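Local coordinates for protein p13 MTCP-1 (Homo sapiens, PDB 1A1X) that binds the PH domains of the kinases AKT1 and AKT2 and enhances their phosphorylation and activation, and is a proto-oncogene product involved in T cell malignancies, at residues Phe40-Val45 with Leu101-Pro106; Glu5-Pro10 with Gln89-Val94. All coordinates share one frame; numbering follows the deposited sequence.

Contact 1 (Phe40-Val45 with Leu101-Pro106); sequences FLRARV and LLKLLP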
loop_
_atom_site.group_PDB
_atom_site.type_symbol
_atom_site.label_atom_id
_atom_site.label_comp_id
_atom_site.label_asym_id
_atom_site.label_seq_id
_atom_site.Cartn_x
_atom_site.Cartn_y
_atom_site.Cartn_z
ATOM N N PHE A 40 -8.505 4.303 13.057
ATOM C CA PHE A 40 -9.296 3.498 12.124
ATOM C C PHE A 40 -8.776 2.086 11.940
ATOM O O PHE A 40 -7.745 1.699 12.496
ATOM C CB PHE A 40 -9.422 4.194 10.757
ATOM C CG PHE A 40 -8.110 4.549 10.154
ATOM C CD1 PHE A 40 -7.504 5.761 10.455
ATOM C CD2 PHE A 40 -7.441 3.647 9.341
ATOM C CE1 PHE A 40 -6.235 6.069 9.957
ATOM C CE2 PHE A 40 -6.176 3.946 8.839
ATOM C CZ PHE A 40 -5.571 5.160 9.150
ATOM N N LEU A 41 -9.492 1.335 11.112
ATOM C CA LEU A 41 -9.152 -0.041 10.842
ATOM C C LEU A 41 -8.948 -0.311 9.361
ATOM O O LEU A 41 -9.662 0.218 8.508
ATOM C CB LEU A 41 -10.257 -0.932 11.402
ATOM C CG LEU A 41 -10.050 -2.436 11.343
ATOM C CD1 LEU A 41 -10.450 -3.048 12.673
ATOM C CD2 LEU A 41 -10.839 -3.020 10.195
ATOM N N ARG A 42 -7.930 -1.111 9.071
ATOM C CA ARG A 42 -7.602 -1.517 7.711
ATOM C C ARG A 42 -7.588 -3.042 7.652
ATOM O O ARG A 42 -7.351 -3.710 8.657
ATOM C CB ARG A 42 -6.214 -1.007 7.287
ATOM C CG ARG A 42 -6.131 0.489 6.966
ATOM C CD ARG A 42 -4.952 0.783 6.022
ATOM N NE ARG A 42 -4.659 2.214 5.916
ATOM C CZ ARG A 42 -3.705 2.847 6.595
ATOM N NH1 ARG A 42 -2.925 2.187 7.440
ATOM N NH2 ARG A 42 -3.538 4.152 6.444
ATOM N N ALA A 43 -7.893 -3.585 6.483
ATOM C CA ALA A 43 -7.863 -5.024 6.277
ATOM C C ALA A 43 -6.978 -5.241 5.061
ATOM O O ALA A 43 -7.134 -4.566 4.058
ATOM C CB ALA A 43 -9.258 -5.565 6.016
ATOM N N ARG A 44 -5.989 -6.112 5.190
ATOM C CA ARG A 44 -5.099 -6.419 4.082
ATOM C C ARG A 44 -5.566 -7.793 3.621
ATOM O O ARG A 44 -5.596 -8.739 4.399
ATOM C CB ARG A 44 -3.646 -6.441 4.552
ATOM C CG ARG A 44 -2.633 -6.545 3.425
ATOM C CD ARG A 44 -1.319 -5.901 3.834
ATOM N NE ARG A 44 -0.785 -6.495 5.048
ATOM C CZ ARG A 44 -0.043 -7.597 5.086
ATOM N NH1 ARG A 44 0.264 -8.242 3.968
ATOM N NH2 ARG A 44 0.403 -8.044 6.249
ATOM N N VAL A 45 -6.010 -7.873 2.374
ATOM C CA VAL A 45 -6.552 -9.117 1.842
ATOM C C VAL A 45 -5.726 -9.602 0.661
ATOM O O VAL A 45 -5.542 -8.877 -0.320
ATOM C CB VAL A 45 -8.041 -8.926 1.400
ATOM C CG1 VAL A 45 -8.745 -10.255 1.339
ATOM C CG2 VAL A 45 -8.780 -7.966 2.348
ATOM N N LEU A 101 -5.829 -3.530 -0.146
ATOM C CA LEU A 101 -5.654 -2.845 1.127
ATOM C C LEU A 101 -6.919 -2.011 1.297
ATOM O O LEU A 101 -7.126 -1.019 0.585
ATOM C CB LEU A 101 -4.405 -1.955 1.157
ATOM C CG LEU A 101 -4.216 -1.335 2.552
ATOM C CD1 LEU A 101 -3.936 -2.432 3.568
ATOM C CD2 LEU A 101 -3.103 -0.289 2.545
ATOM N N LEU A 102 -7.774 -2.458 2.217
ATOM C CA LEU A 102 -9.062 -1.824 2.504
ATOM C C LEU A 102 -9.071 -1.005 3.784
ATOM O O LEU A 102 -8.516 -1.414 4.798
ATOM C CB LEU A 102 -10.151 -2.896 2.616
ATOM C CG LEU A 102 -10.313 -3.855 1.441
ATOM C CD1 LEU A 102 -11.416 -4.876 1.733
ATOM C CD2 LEU A 102 -10.628 -3.054 0.194
ATOM N N LYS A 103 -9.772 0.120 3.749
ATOM C CA LYS A 103 -9.867 0.981 4.909
ATOM C C LYS A 103 -11.329 1.240 5.237
ATOM O O LYS A 103 -12.072 1.757 4.403
ATOM C CB LYS A 103 -9.152 2.311 4.643
ATOM C CG LYS A 103 -9.109 3.248 5.853
ATOM C CD LYS A 103 -8.400 4.541 5.528
ATOM C CE LYS A 103 -8.370 5.438 6.735
ATOM N NZ LYS A 103 -7.572 6.662 6.497
ATOM N N LEU A 104 -11.736 0.876 6.448
ATOM C CA LEU A 104 -13.117 1.088 6.880
ATOM C C LEU A 104 -13.354 2.570 7.122
ATOM O O LEU A 104 -12.695 3.181 7.958
ATOM C CB LEU A 104 -13.418 0.292 8.152
ATOM C CG LEU A 104 -14.814 0.512 8.723
ATOM C CD1 LEU A 104 -15.877 0.166 7.688
ATOM C CD2 LEU A 104 -14.978 -0.317 9.973
ATOM N N LEU A 105 -14.272 3.141 6.355
ATOM C CA LEU A 105 -14.608 4.551 6.450
ATOM C C LEU A 105 -15.751 4.782 7.438
ATOM O O LEU A 105 -16.547 3.875 7.701
ATOM C CB LEU A 105 -15.008 5.069 5.069
ATOM C CG LEU A 105 -13.949 4.964 3.967
ATOM C CD1 LEU A 105 -14.555 5.399 2.636
ATOM C CD2 LEU A 105 -12.755 5.822 4.308
ATOM N N PRO A 106 -15.836 5.995 8.015
ATOM C CA PRO A 106 -16.905 6.305 8.973
ATOM C C PRO A 106 -18.233 6.299 8.243
ATOM O O PRO A 106 -18.293 6.685 7.073
ATOM C CB PRO A 106 -16.531 7.704 9.468
ATOM C CG PRO A 106 -15.776 8.293 8.316
ATOM C CD PRO A 106 -14.928 7.142 7.841
#
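Phe40-Val45 and Leu101-Pro106 bring together two neighbouring antiparallel strands of the closed TCL1-family beta-barrel, with Lys103 laid over the Phe40 ring at one end of the pairing. Ala43 and Leu102 form the hydrogen-bonded pair: Ala43 N gives to Leu102 O at 2.8 Å and Leu102 N to Ala43 O at 2.9 Å. A third bond runs from Leu104 N to Leu41 O (3.0 Å). Lys103 CG is anti to the backbone N (chi1 -176°), and the extended chain beyond it lays CE over the centre of the Phe40 ring, 3.3 Å from the centroid, in a CH-pi contact. NZ follows over the same ring, 3.7 Å from its centroid, as a cation-pi partner. Arg42 CG lies at the ring edge, and Phe40 CE2 stands over the Arg42 guanidinium. Farther along this face Leu101 CD2 touches Arg42 CD at 4.1 Å; on the other face Leu102 CD1 meets Val45 CG2. Arg42 and Lys103 share a salt-bridge partner, Glu5 of the second subunit; Lys103 NZ also donates to Gly4 O of that subunit, while Arg42 NE is hydrogen-bonded to Gln89 OE1. Strand 41-46 is flanked on its other side by strand 29-36, and strand 97-104 by strand 85-94.

Contact 2 (Glu5-Pro10 with Gln89-Val94); sequences EDVGAP and QHHLMV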
loop_
_atom_site.group_PDB
_atom_site.type_symbol
_atom_site.label_atom_id
_atom_site.label_comp_id
_atom_site.label_asym_id
_atom_site.label_seq_id
_atom_site.Cartn_x
_atom_site.Cartn_y
_atom_site.Cartn_z
ATOM N N GLU A 5 -0.103 -0.376 -12.249
ATOM C CA GLU A 5 -0.142 -1.837 -12.140
ATOM C C GLU A 5 -0.869 -2.474 -13.313
ATOM O O GLU A 5 -1.585 -1.805 -14.057
ATOM C CB GLU A 5 -0.886 -2.272 -10.869
ATOM C CG GLU A 5 -0.202 -1.973 -9.547
ATOM C CD GLU A 5 1.004 -2.850 -9.279
ATOM O OE1 GLU A 5 0.863 -4.086 -9.282
ATOM O OE2 GLU A 5 2.093 -2.298 -9.036
ATOM N N ASP A 6 -0.697 -3.788 -13.426
ATOM C CA ASP A 6 -1.337 -4.620 -14.447
ATOM C C ASP A 6 -2.027 -5.760 -13.680
ATOM O O ASP A 6 -2.050 -6.905 -14.130
ATOM C CB ASP A 6 -0.290 -5.206 -15.415
ATOM C CG ASP A 6 0.220 -4.190 -16.433
ATOM O OD1 ASP A 6 -0.506 -3.917 -17.418
ATOM O OD2 ASP A 6 1.357 -3.688 -16.266
ATOM N N VAL A 7 -2.573 -5.430 -12.509
ATOM C CA VAL A 7 -3.248 -6.399 -11.635
ATOM C C VAL A 7 -4.682 -6.695 -12.070
ATOM O O VAL A 7 -5.239 -7.740 -11.729
ATOM C CB VAL A 7 -3.234 -5.920 -10.151
ATOM C CG1 VAL A 7 -4.109 -4.696 -9.979
ATOM C CG2 VAL A 7 -3.663 -7.032 -9.216
ATOM N N GLY A 8 -5.277 -5.771 -12.817
ATOM C CA GLY A 8 -6.635 -5.970 -13.291
ATOM C C GLY A 8 -7.701 -5.543 -12.306
ATOM O O GLY A 8 -7.420 -4.817 -11.345
ATOM N N ALA A 9 -8.920 -6.030 -12.530
ATOM C CA ALA A 9 -10.062 -5.686 -11.687
ATOM C C ALA A 9 -10.155 -6.450 -10.369
ATOM O O ALA A 9 -9.770 -7.622 -10.279
ATOM C CB ALA A 9 -11.360 -5.848 -12.472
ATOM N N PRO A 10 -10.628 -5.769 -9.312
ATOM C CA PRO A 10 -10.779 -6.388 -7.993
ATOM C C PRO A 10 -12.005 -7.292 -8.013
ATOM O O PRO A 10 -12.835 -7.190 -8.917
ATOM C CB PRO A 10 -10.984 -5.176 -7.076
ATOM C CG PRO A 10 -11.660 -4.200 -7.952
ATOM C CD PRO A 10 -10.878 -4.318 -9.235
ATOM N N GLN A 89 -7.530 1.276 -0.797
ATOM C CA GLN A 89 -6.378 2.181 -0.788
ATOM C C GLN A 89 -5.328 1.758 -1.801
ATOM O O GLN A 89 -4.599 2.593 -2.344
ATOM C CB GLN A 89 -5.807 2.318 0.613
ATOM C CG GLN A 89 -6.845 2.828 1.584
ATOM C CD GLN A 89 -6.220 3.392 2.825
ATOM O OE1 GLN A 89 -5.809 2.656 3.711
ATOM N NE2 GLN A 89 -6.134 4.711 2.893
ATOM N N HIS A 90 -5.218 0.451 -2.013
ATOM C CA HIS A 90 -4.333 -0.069 -3.048
ATOM C C HIS A 90 -4.684 -1.498 -3.451
ATOM O O HIS A 90 -5.274 -2.256 -2.675
ATOM C CB HIS A 90 -2.833 0.165 -2.758
ATOM C CG HIS A 90 -2.196 -0.835 -1.846
ATOM N ND1 HIS A 90 -2.430 -2.191 -1.933
ATOM C CD2 HIS A 90 -1.273 -0.678 -0.871
ATOM C CE1 HIS A 90 -1.679 -2.823 -1.051
ATOM N NE2 HIS A 90 -0.969 -1.927 -0.393
ATOM N N HIS A 91 -4.422 -1.800 -4.715
ATOM C CA HIS A 91 -4.682 -3.105 -5.300
ATOM C C HIS A 91 -3.472 -3.388 -6.170
ATOM O O HIS A 91 -3.346 -2.869 -7.276
ATOM C CB HIS A 91 -5.950 -3.052 -6.157
ATOM C CG HIS A 91 -6.294 -4.349 -6.825
ATOM N ND1 HIS A 91 -7.127 -4.419 -7.921
ATOM C CD2 HIS A 91 -5.945 -5.625 -6.536
ATOM C CE1 HIS A 91 -7.278 -5.682 -8.276
ATOM N NE2 HIS A 91 -6.572 -6.434 -7.452
ATOM N N LEU A 92 -2.573 -4.209 -5.649
ATOM C CA LEU A 92 -1.356 -4.525 -6.362
ATOM C C LEU A 92 -0.864 -5.941 -6.164
ATOM O O LEU A 92 -1.451 -6.729 -5.419
ATOM C CB LEU A 92 -0.253 -3.515 -5.999
ATOM C CG LEU A 92 -0.290 -2.821 -4.633
ATOM C CD1 LEU A 92 0.242 -3.727 -3.574
ATOM C CD2 LEU A 92 0.517 -1.551 -4.671
ATOM N N MET A 93 0.171 -6.270 -6.925
ATOM C CA MET A 93 0.818 -7.565 -6.886
ATOM C C MET A 93 2.028 -7.377 -5.981
ATOM O O MET A 93 2.872 -6.508 -6.241
ATOM C CB MET A 93 1.282 -7.931 -8.293
ATOM C CG MET A 93 1.468 -9.418 -8.532
ATOM S SD MET A 93 -0.111 -10.298 -8.464
ATOM C CE MET A 93 -1.159 -9.200 -9.361
ATOM N N VAL A 94 2.074 -8.123 -4.882
ATOM C CA VAL A 94 3.190 -8.033 -3.947
ATOM C C VAL A 94 3.819 -9.408 -3.795
ATOM O O VAL A 94 3.180 -10.342 -3.322
ATOM C CB VAL A 94 2.749 -7.536 -2.568
ATOM C CG1 VAL A 94 3.936 -7.483 -1.631
ATOM C CG2 VAL A 94 2.138 -6.176 -2.678
#
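Val7 CG1 sits between its backbone N and carbonyl carbon (chi1 68°), while His91 CG is anti to its own N (chi1 179°), and the two side chains meet with CG1 over the centre of the imidazole. This CH-pi contact puts Val7 CG1 3.7 Å from the His91 ring centroid, almost on the ring normal. The other branch, CG2, reaches His91 NE2 at 3.5 Å and comes to 3.3 Å from Met93 CE, a spacing shorter than usual for two carbons and doubtful in detail. The Met93 chain bends at chi2 and chi3 toward this meeting. Gly8 O approaches His91 CE1 obliquely at 3.2 Å, Ala9 C lies at the ring edge, and Pro10 CB is 3.9 Å from His91 CE1, the two side chains crossing at about a right angle. At the other end Glu5, bent at chi2, lies across Leu92 CB and accepts a hydrogen bond from Met93 N at OE1 (3.3 Å), met from above the carboxylate plane with an N-H...O angle of 166°. Glu5 OE2 instead forms salt bridges with Lys103 and Arg42 of the second subunit, whose positive charges probably stabilise the carboxylate. His91 NE2 is hydrogen-bonded to Gln98, which probably limits rotation of the ring. The N-terminal loop therefore lies on strand 85-94 through CH-pi and van der Waals packing around His91 and one backbone-to-carboxylate bond, with Glu5 linking this contact to the dimer interface.

Overall arrangement
The centres of contacts 1 and 2 lie about 16 Å apart, and the contacts share neighbouring strands of one barrel: 97-104 carries part of contact 1, and 85-94, just before it in the chain, part of contact 2. Along the chain the segments alternate, 5-10, 40-45, 89-94 and 101-106, so the two contacts cross, joining the N-terminal loop and a middle strand to the two last strands. They meet directly where Gln89 N approaches Leu101 O, in a classic beta bulge in which Gln89 and His90 both face Leu101. Contact 1 is buried within the sheet and contact 2 lies at the surface, yet both reach the second subunit, so loop and barrel wall contribute to one dimer interface.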